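Local atomic coordinates of ankyrin repeat domain protein (Legionella pneumophila subsp. pneumophila, PDB entry 6MCA), a protein that is a Legionella effector with ankyrin repeats and a cysteine protease-like region that interacts with LARP7 of the host 7SK snRNP complex. Residues N28-H33 against I60-T65. Residues are numbered along the deposited sequence; the frame is centred on the assembly and turned at random.
Sequences NDIISH and IECAIT. With TLA (L(+)-tartaric acid), chain C.
Glu61 O is gripped by two donors of Thr65, OG1 at 2.7 Å and the backbone N at 2.9 Å, which reach it from opposite faces of the carbonyl plane. A chi1 of 58° sets Thr65 OG1 between its own N and carbonyl carbon, turned back toward the preceding helical turn; the OG1 bond lies 32° out of that plane. Satisfied in this way, the hydroxyl still presents its oxygen to Ile30, whose CG2 methyl comes within 3.7 Å of Thr65 OG1, the two side chains meeting at about a right angle. Ile30 CG2 also packs 3.6 Å from Glu61 CB, while the other branch of Ile30 carries CD1 to 3.9 Å from Cys62 SG. Both branches of Ile30 thus lie against the same side of helix 58-65, one at Glu61 and Thr65, the other at Cys62, and Ile70 of helix 68-76 touches both Ile30 and Cys62. Ile31 crosses Glu61 obliquely, CG1 and CD1 nearest to OE1, where the bend at chi2 of Glu61 places it. Since Glu61 OE2 also lies close to Asp52 OD2, a raised pKa for one of these acids is possible. No direct hydrogen bond joins the segments; at their ends a tartrate, probably from the crystallisation liquor, spans them. His33 NE2 donates to tartrate O1 at 3.1 Å, nearly straight (167°) and in the ring plane, and tartrate O2 donates to Thr65 O; the tartrate is also hydrogen-bonded to His237 NE2. His33, with positive phi, is the C-prime residue of a Schellman motif closing helix 26-31, with Arg34 N bonded to Asp29 O and His33 N to Ile30 O. The side-by-side packing of short helices, helix 58-65 lying between helices 26-31 and 91-97, is consistent with the N-terminal end of an ankyrin-type array.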
loop_
_atom_site.group_PDB
_atom_site.type_symbol
_atom_site.label_atom_id
_atom_site.label_comp_id
_atom_site.label_asym_id
_atom_site.label_seq_id
_atom_site.Cartn_x
_atom_site.Cartn_y
_atom_site.Cartn_z
ATOM N N ASN A 28 -29.535 -7.398 -0.940
ATOM C CA ASN A 28 -29.650 -8.762 -0.438
ATOM C C ASN A 28 -30.008 -9.739 -1.550
ATOM O O ASN A 28 -29.589 -10.902 -1.511
ATOM C CB ASN A 28 -30.683 -8.826 0.688
ATOM C CG ASN A 28 -30.245 -8.063 1.926
ATOM O OD1 ASN A 28 -29.052 -7.880 2.169
ATOM N ND2 ASN A 28 -31.214 -7.615 2.717
ATOM N N ASP A 29 -30.779 -9.290 -2.545
ATOM C CA ASP A 29 -31.049 -10.127 -3.710
ATOM C C ASP A 29 -29.765 -10.424 -4.473
ATOM O O ASP A 29 -29.505 -11.571 -4.857
ATOM C CB ASP A 29 -32.066 -9.443 -4.626
ATOM C CG ASP A 29 -33.472 -9.465 -4.062
ATOM O OD1 ASP A 29 -33.695 -10.141 -3.036
ATOM O OD2 ASP A 29 -34.356 -8.805 -4.649
ATOM N N ILE A 30 -28.950 -9.394 -4.702
ATOM C CA ILE A 30 -27.709 -9.566 -5.451
ATOM C C ILE A 30 -26.743 -10.466 -4.688
ATOM O O ILE A 30 -26.132 -11.375 -5.262
ATOM C CB ILE A 30 -27.085 -8.193 -5.761
ATOM C CG1 ILE A 30 -27.941 -7.440 -6.782
ATOM C CG2 ILE A 30 -25.656 -8.345 -6.259
ATOM C CD1 ILE A 30 -27.465 -6.029 -7.060
ATOM N N ILE A 31 -26.601 -10.233 -3.383
ATOM C CA ILE A 31 -25.684 -11.032 -2.572
ATOM C C ILE A 31 -26.116 -12.494 -2.558
ATOM O O ILE A 31 -25.279 -13.405 -2.581
ATOM C CB ILE A 31 -25.593 -10.447 -1.148
ATOM C CG1 ILE A 31 -24.894 -9.087 -1.177
ATOM C CG2 ILE A 31 -24.862 -11.399 -0.213
ATOM C CD1 ILE A 31 -25.232 -8.207 0.004
ATOM N N SER A 32 -27.424 -12.742 -2.540
ATOM C CA SER A 32 -27.960 -14.097 -2.535
ATOM C C SER A 32 -28.052 -14.706 -3.931
ATOM O O SER A 32 -28.648 -15.779 -4.079
ATOM C CB SER A 32 -29.339 -14.115 -1.872
ATOM O OG SER A 32 -29.255 -13.696 -0.520
ATOM N N HIS A 33 -27.491 -14.043 -4.944
ATOM C CA HIS A 33 -27.446 -14.552 -6.316
ATOM C C HIS A 33 -28.838 -14.714 -6.921
ATOM O O HIS A 33 -29.042 -15.530 -7.823
ATOM C CB HIS A 33 -26.670 -15.871 -6.398
ATOM C CG HIS A 33 -25.194 -15.714 -6.205
ATOM N ND1 HIS A 33 -24.273 -16.154 -7.131
ATOM C CD2 HIS A 33 -24.479 -15.167 -5.193
ATOM C CE1 HIS A 33 -23.054 -15.881 -6.700
ATOM N NE2 HIS A 33 -23.152 -15.283 -5.527
ATOM N N ILE A 60 -22.162 -1.989 -8.253
ATOM C CA ILE A 60 -20.970 -2.320 -7.480
ATOM C C ILE A 60 -21.163 -3.635 -6.735
ATOM O O ILE A 60 -20.213 -4.412 -6.582
ATOM C CB ILE A 60 -20.614 -1.161 -6.530
ATOM C CG1 ILE A 60 -20.200 0.073 -7.336
ATOM C CG2 ILE A 60 -19.508 -1.565 -5.570
ATOM C CD1 ILE A 60 -19.744 1.238 -6.485
ATOM N N GLU A 61 -22.383 -3.918 -6.273
ATOM C CA GLU A 61 -22.662 -5.225 -5.684
ATOM C C GLU A 61 -22.450 -6.338 -6.703
ATOM O O GLU A 61 -21.857 -7.378 -6.387
ATOM C CB GLU A 61 -24.092 -5.264 -5.141
ATOM C CG GLU A 61 -24.350 -4.327 -3.973
ATOM C CD GLU A 61 -23.805 -4.854 -2.660
ATOM O OE1 GLU A 61 -23.354 -6.019 -2.624
ATOM O OE2 GLU A 61 -23.832 -4.105 -1.661
ATOM N N CYS A 62 -22.928 -6.133 -7.934
ATOM C CA CYS A 62 -22.709 -7.114 -8.993
ATOM C C CYS A 62 -21.223 -7.320 -9.256
ATOM O O CYS A 62 -20.769 -8.454 -9.447
ATOM C CB CYS A 62 -23.414 -6.668 -10.273
ATOM S SG CYS A 62 -25.210 -6.666 -10.170
ATOM N N ALA A 63 -20.453 -6.231 -9.274
ATOM C CA ALA A 63 -19.016 -6.345 -9.502
ATOM C C ALA A 63 -18.336 -7.103 -8.368
ATOM O O ALA A 63 -17.479 -7.962 -8.611
ATOM C CB ALA A 63 -18.399 -4.956 -9.669
ATOM N N ILE A 64 -18.710 -6.803 -7.122
ATOM C CA ILE A 64 -18.104 -7.471 -5.973
ATOM C C ILE A 64 -18.425 -8.960 -5.988
ATOM O O ILE A 64 -17.565 -9.798 -5.687
ATOM C CB ILE A 64 -18.572 -6.802 -4.665
ATOM C CG1 ILE A 64 -17.929 -5.422 -4.509
ATOM C CG2 ILE A 64 -18.248 -7.678 -3.462
ATOM C CD1 ILE A 64 -18.336 -4.700 -3.243
ATOM N N THR A 65 -19.655 -9.315 -6.351
ATOM C CA THR A 65 -20.085 -10.708 -6.336
ATOM C C THR A 65 -19.908 -11.414 -7.677
ATOM O O THR A 65 -20.321 -12.571 -7.803
ATOM C CB THR A 65 -21.548 -10.802 -5.894
ATOM O OG1 THR A 65 -22.369 -10.034 -6.783
ATOM C CG2 THR A 65 -21.710 -10.272 -4.477
HETATM O O1 TLA C . -20.934 -13.869 -3.921
HETATM O O11 TLA C . -18.933 -13.194 -3.373
HETATM C C1 TLA C . -19.692 -13.852 -4.132
HETATM C C2 TLA C . -19.105 -14.629 -5.308
HETATM O O2 TLA C . -20.138 -15.043 -6.156
HETATM C C3 TLA C . -18.350 -15.851 -4.791
HETATM O O3 TLA C . -19.224 -16.941 -4.707
HETATM C C4 TLA C . -17.212 -16.185 -5.754
HETATM O O4 TLA C . -17.279 -17.217 -6.472
HETATM O O41 TLA C . -16.209 -15.427 -5.831
#